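Local coordinates for OLD nuclease (Thermus scotoductus, PDB 6P74), which degrades linear and supercoiled double-stranded DNA as a metal-dependent 5'-3' exodeoxyribonuclease, nicks circular DNA, and carries a DNA-stimulated ATPase, at residues V429-V434 with Q476-A481; G407-I412 with E458-I463. All blocks are in the same frame, centred on the assembly; numbering follows the deposited sequence.

Contact 1. Residues V429-V434 with Q476-A481; sequences VHDEDV and QPSLEA. With SM (samarium (III) ion), chain O.
Asp431, at the end of strand 426-431, lays its carboxylate against the backbone at Ser478 and the start of helix 479-483. This is the tight part: the chains come within 4.4 Å from Asp431 CA to Ser478 CA, and Leu479 N donates a hydrogen bond to Asp431 OD1 over 2.7 Å, approaching from above the carboxylate plane. OD2 binds the samarium ion at 2.4 Å. Glu480, its chain turned about the CB-CG bond (chi2 93°), brings both carboxylate oxygens to the same ion, and its OE2 also meets Arg487 in a salt bridge. A water bound to the metal at 2.6 Å lies within hydrogen-bonding reach of Asp433 OD1 and Glu480 OE1. Beyond the strand, Asp433 N bonds nearly straight to Pro477 O, 2.8 Å away, the peptide before Pro477 being cis. The outer side is looser: Glu432 and Gln476 meet by a weak bond from Gln476 NE2 to Glu432 OE1, 3.4 Å long, with amide and carboxylate planes well out of parallel. Asp431 OD2 and Glu480 OE1, both acceptors, lie 3.0 Å apart; the cation between these acids probably offsets their repulsion, consistent with a Toprim site built to hold divalent metals.

Contact 2. Residues G407-I412 with E458-I463; sequences GGKAGI and EKNQRI
Helix packs on helix here, inside the Toprim domain: the first turn of helix 409-422 lies against the C-terminal half of helix 443-467, and one long lysine bridges them. Lys409 leaves its helix toward the partner and runs out fully extended, every torsion beyond CG near 180°. Its aliphatic part does the packing before its end does the bonding. CB sits 3.7 Å from Ile463 CD1, the two side chains crossing at about a right angle, and farther out Lys409 CD passes Lys459 CB at 4.1 Å. The ammonium then reaches Asn460 OD1, 2.8 Å from NZ, coming in the plane of the amide and on a lone pair of the oxygen. Asn460 starts by pointing away from the other helix; chi1 of -64° sets CG beside the backbone N, and OD1 at the end of the side chain comes back within reach of the lysine. One turn on from Lys409, Ile412 CG2 meets Ile463 CG1 at 4.3 Å, a lighter apolar contact beside that of Lys409 CB.

Lys409 NZ is gripped by more than Asn460: Asp431 O accepts a hydrogen bond from it, and Glu456 of the same long helix forms salt bridges with both Lys409 NZ and Lys459 NZ, probably easing the presence of two ammonium groups 6.4 Å apart. Both helices cover strand 426-431, where His430 touches Lys409, Asn460 and Ile463. Such packing of helices over a parallel sheet is the alpha/beta layering of a Toprim fold, with Lys409 lying next to Glu377 and Asp433, which probably bind a divalent metal.

How the contacts relate
From the N terminus the chain enters contact 2 at 407-412, follows helix 409-422 into strand 426-431, and reaches contact 1 at 429-434. Helix 443-467 then returns to contact 2 at 458-463, and strand 472-475 delivers 476-481 to contact 1. The two loops therefore cross: contact 2 closes 45 intervening residues, contact 1 closes 41, and each takes in one segment of the other. Their centres lie 13 Å apart, joined where Asn460 ND2 probably donates to Glu432 O, 3.1 Å away. Contact 2 ties two helices together over the parallel sheet, while contact 1 joins the C-terminal ends of neighbouring strands at the metal.

Contact 1. Residues V429-V434 with Q476-A481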
loop_
_atom_site.group_PDB
_atom_site.type_symbol
_atom_site.label_atom_id
_atom_site.label_comp_id
_atom_site.label_asym_id
_atom_site.label_seq_id
_atom_site.Cartn_x
_atom_site.Cartn_y
_atom_site.Cartn_z
ATOM N N VAL A 429 34.471 -12.814 22.458
ATOM C CA VAL A 429 35.760 -12.674 23.141
ATOM C C VAL A 429 35.487 -12.641 24.632
ATOM O O VAL A 429 34.616 -11.893 25.086
ATOM C CB VAL A 429 36.544 -11.402 22.752
ATOM C CG1 VAL A 429 38.041 -11.647 22.878
ATOM C CG2 VAL A 429 36.157 -10.897 21.391
ATOM N N HIS A 430 36.275 -13.383 25.403
ATOM C CA HIS A 430 36.200 -13.268 26.850
ATOM C C HIS A 430 37.554 -13.619 27.467
ATOM O O HIS A 430 38.439 -14.199 26.820
ATOM C CB HIS A 430 35.089 -14.162 27.398
ATOM C CG HIS A 430 35.372 -15.619 27.239
ATOM N ND1 HIS A 430 36.177 -16.313 28.111
ATOM C CD2 HIS A 430 34.985 -16.512 26.290
ATOM C CE1 HIS A 430 36.253 -17.576 27.724
ATOM N NE2 HIS A 430 35.537 -17.722 26.623
ATOM N N ASP A 431 37.696 -13.290 28.746
ATOM C CA ASP A 431 38.911 -13.623 29.485
ATOM C C ASP A 431 38.903 -15.078 29.920
ATOM O O ASP A 431 37.850 -15.673 30.157
ATOM C CB ASP A 431 39.065 -12.723 30.726
ATOM C CG ASP A 431 39.420 -11.267 30.372
ATOM O OD1 ASP A 431 39.818 -11.038 29.220
ATOM O OD2 ASP A 431 39.274 -10.351 31.224
ATOM N N GLU A 432 40.101 -15.651 30.054
ATOM C CA GLU A 432 40.197 -16.989 30.620
ATOM C C GLU A 432 39.897 -16.971 32.117
ATOM O O GLU A 432 39.093 -17.771 32.608
ATOM C CB GLU A 432 41.579 -17.574 30.349
ATOM C CG GLU A 432 41.769 -19.031 30.800
ATOM C CD GLU A 432 43.257 -19.413 30.803
ATOM O OE1 GLU A 432 44.086 -18.496 30.648
ATOM O OE2 GLU A 432 43.613 -20.603 30.973
ATOM N N ASP A 433 40.555 -16.077 32.864
ATOM C CA ASP A 433 40.317 -15.914 34.305
ATOM C C ASP A 433 40.724 -17.142 35.111
ATOM O O ASP A 433 40.076 -17.496 36.093
ATOM C CB ASP A 433 38.867 -15.553 34.588
ATOM C CG ASP A 433 38.584 -14.105 34.279
ATOM O OD1 ASP A 433 39.519 -13.293 34.440
ATOM O OD2 ASP A 433 37.451 -13.769 33.890
ATOM N N VAL A 434 41.819 -17.770 34.704
ATOM C CA VAL A 434 42.440 -18.868 35.426
ATOM C C VAL A 434 43.820 -18.391 35.844
ATOM O O VAL A 434 44.541 -17.797 35.040
ATOM C CB VAL A 434 42.522 -20.119 34.538
ATOM C CG1 VAL A 434 43.408 -21.227 35.169
ATOM C CG2 VAL A 434 41.101 -20.566 34.178
ATOM N N GLN A 476 44.075 -14.625 27.498
ATOM C CA GLN A 476 44.798 -15.343 28.558
ATOM C C GLN A 476 45.820 -14.432 29.221
ATOM O O GLN A 476 46.716 -13.926 28.524
ATOM C CB GLN A 476 45.540 -16.538 27.958
ATOM C CG GLN A 476 44.700 -17.425 27.094
ATOM C CD GLN A 476 45.403 -18.724 26.835
ATOM O OE1 GLN A 476 46.162 -18.839 25.880
ATOM N NE2 GLN A 476 45.198 -19.701 27.715
ATOM N N PRO A 477 45.782 -14.242 30.544
ATOM C CA PRO A 477 44.730 -14.726 31.436
ATOM C C PRO A 477 43.515 -13.816 31.420
ATOM O O PRO A 477 42.439 -14.288 31.764
ATOM C CB PRO A 477 45.385 -14.711 32.818
ATOM C CG PRO A 477 46.484 -13.664 32.709
ATOM C CD PRO A 477 46.984 -13.794 31.285
ATOM N N SER A 478 43.680 -12.552 31.031
ATOM C CA SER A 478 42.565 -11.605 31.021
ATOM C C SER A 478 42.980 -10.360 30.259
ATOM O O SER A 478 44.170 -10.067 30.135
ATOM C CB SER A 478 42.154 -11.201 32.438
ATOM O OG SER A 478 43.235 -10.511 33.059
ATOM N N LEU A 479 41.981 -9.601 29.801
ATOM C CA LEU A 479 42.260 -8.341 29.114
ATOM C C LEU A 479 42.966 -7.365 30.037
ATOM O O LEU A 479 43.875 -6.639 29.607
ATOM C CB LEU A 479 40.972 -7.718 28.557
ATOM C CG LEU A 479 41.114 -6.415 27.750
ATOM C CD1 LEU A 479 41.850 -6.626 26.469
ATOM C CD2 LEU A 479 39.757 -5.709 27.463
ATOM N N GLU A 480 42.570 -7.332 31.315
ATOM C CA GLU A 480 43.266 -6.474 32.268
ATOM C C GLU A 480 44.752 -6.795 32.312
ATOM O O GLU A 480 45.590 -5.890 32.348
ATOM C CB GLU A 480 42.683 -6.606 33.671
ATOM C CG GLU A 480 41.262 -6.159 33.820
ATOM C CD GLU A 480 40.296 -7.300 33.640
ATOM O OE1 GLU A 480 40.643 -8.222 32.859
ATOM O OE2 GLU A 480 39.225 -7.280 34.296
ATOM N N ALA A 481 45.099 -8.082 32.324
ATOM C CA ALA A 481 46.513 -8.431 32.363
ATOM C C ALA A 481 47.187 -8.118 31.032
ATOM O O ALA A 481 48.322 -7.626 31.009
ATOM C CB ALA A 481 46.689 -9.903 32.741
HETATM SM SM SM O . 38.074 -9.099 32.826
HETATM O O HOH W 1 39.432 -10.723 34.328
#

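Contact 2. Residues G407-I412 with E458-I463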
loop_
_atom_site.group_PDB
_atom_site.type_symbol
_atom_site.label_atom_id
_atom_site.label_comp_id
_atom_site.label_asym_id
_atom_site.label_seq_id
_atom_site.Cartn_x
_atom_site.Cartn_y
_atom_site.Cartn_z
ATOM N N GLY A 407 27.178 -8.835 30.191
ATOM C CA GLY A 407 26.992 -9.011 31.615
ATOM C C GLY A 407 27.662 -10.236 32.200
ATOM O O GLY A 407 27.136 -10.826 33.156
ATOM N N GLY A 408 28.806 -10.650 31.648
ATOM C CA GLY A 408 29.576 -11.757 32.199
ATOM C C GLY A 408 29.381 -13.011 31.375
ATOM O O GLY A 408 28.660 -13.024 30.374
ATOM N N LYS A 409 30.036 -14.097 31.805
ATOM C CA LYS A 409 30.107 -15.272 30.939
ATOM C C LYS A 409 28.739 -15.931 30.776
ATOM O O LYS A 409 28.332 -16.254 29.650
ATOM C CB LYS A 409 31.158 -16.246 31.464
ATOM C CG LYS A 409 32.595 -15.634 31.314
ATOM C CD LYS A 409 33.691 -16.576 31.808
ATOM C CE LYS A 409 35.087 -15.961 31.579
ATOM N NZ LYS A 409 36.162 -16.818 32.168
ATOM N N ALA A 410 28.001 -16.113 31.884
ATOM C CA ALA A 410 26.645 -16.644 31.789
ATOM C C ALA A 410 25.782 -15.781 30.877
ATOM O O ALA A 410 24.915 -16.303 30.170
ATOM C CB ALA A 410 26.010 -16.771 33.187
ATOM N N GLY A 411 26.023 -14.470 30.863
ATOM C CA GLY A 411 25.305 -13.594 29.950
ATOM C C GLY A 411 25.672 -13.846 28.504
ATOM O O GLY A 411 24.825 -13.722 27.612
ATOM N N ILE A 412 26.944 -14.177 28.249
ATOM C CA ILE A 412 27.379 -14.503 26.890
ATOM C C ILE A 412 26.684 -15.772 26.394
ATOM O O ILE A 412 26.155 -15.806 25.283
ATOM C CB ILE A 412 28.912 -14.641 26.818
ATOM C CG1 ILE A 412 29.580 -13.284 26.983
ATOM C CG2 ILE A 412 29.326 -15.192 25.466
ATOM C CD1 ILE A 412 31.084 -13.353 27.053
ATOM N N GLU A 458 34.934 -24.389 33.612
ATOM C CA GLU A 458 33.621 -24.892 33.242
ATOM C C GLU A 458 32.833 -23.842 32.465
ATOM O O GLU A 458 32.248 -24.148 31.416
ATOM C CB GLU A 458 32.875 -25.316 34.502
ATOM C CG GLU A 458 31.766 -26.307 34.278
ATOM C CD GLU A 458 30.782 -26.326 35.439
ATOM O OE1 GLU A 458 29.678 -25.744 35.293
ATOM O OE2 GLU A 458 31.131 -26.899 36.499
ATOM N N LYS A 459 32.816 -22.593 32.959
ATOM C CA LYS A 459 32.144 -21.515 32.226
ATOM C C LYS A 459 32.754 -21.309 30.841
ATOM O O LYS A 459 32.024 -21.040 29.873
ATOM C CB LYS A 459 32.207 -20.198 32.997
ATOM C CG LYS A 459 31.650 -20.205 34.384
ATOM C CD LYS A 459 31.765 -18.834 34.971
ATOM C CE LYS A 459 31.528 -18.815 36.462
ATOM N NZ LYS A 459 32.099 -17.546 37.024
ATOM N N ASN A 460 34.092 -21.386 30.738
ATOM C CA ASN A 460 34.757 -21.252 29.449
ATOM C C ASN A 460 34.363 -22.390 28.513
ATOM O O ASN A 460 34.210 -22.180 27.308
ATOM C CB ASN A 460 36.283 -21.229 29.633
ATOM C CG ASN A 460 36.749 -20.035 30.421
ATOM O OD1 ASN A 460 35.988 -19.084 30.606
ATOM N ND2 ASN A 460 38.018 -20.073 30.900
ATOM N N GLN A 461 34.232 -23.605 29.053
ATOM C CA GLN A 461 33.857 -24.764 28.253
ATOM C C GLN A 461 32.412 -24.672 27.783
ATOM O O GLN A 461 32.098 -25.084 26.661
ATOM C CB GLN A 461 34.081 -26.053 29.053
ATOM C CG GLN A 461 33.848 -27.315 28.255
ATOM C CD GLN A 461 34.519 -27.255 26.878
ATOM O OE1 GLN A 461 33.844 -27.324 25.846
ATOM N NE2 GLN A 461 35.850 -27.112 26.859
ATOM N N ARG A 462 31.516 -24.135 28.605
ATOM C CA ARG A 462 30.132 -24.019 28.153
ATOM C C ARG A 462 30.009 -23.014 27.012
ATOM O O ARG A 462 29.281 -23.258 26.041
ATOM C CB ARG A 462 29.223 -23.632 29.298
ATOM C CG ARG A 462 29.079 -24.659 30.415
ATOM C CD ARG A 462 28.334 -24.004 31.609
ATOM N NE ARG A 462 27.012 -23.581 31.154
ATOM C CZ ARG A 462 25.957 -24.392 31.005
ATOM N NH1 ARG A 462 26.051 -25.685 31.307
ATOM N NH2 ARG A 462 24.797 -23.914 30.558
ATOM N N ILE A 463 30.748 -21.902 27.089
ATOM C CA ILE A 463 30.746 -20.934 25.995
ATOM C C ILE A 463 31.257 -21.581 24.714
ATOM O O ILE A 463 30.752 -21.324 23.614
ATOM C CB ILE A 463 31.574 -19.693 26.392
ATOM C CG1 ILE A 463 30.744 -18.809 27.323
ATOM C CG2 ILE A 463 31.989 -18.917 25.143
ATOM C CD1 ILE A 463 31.577 -17.848 28.163
#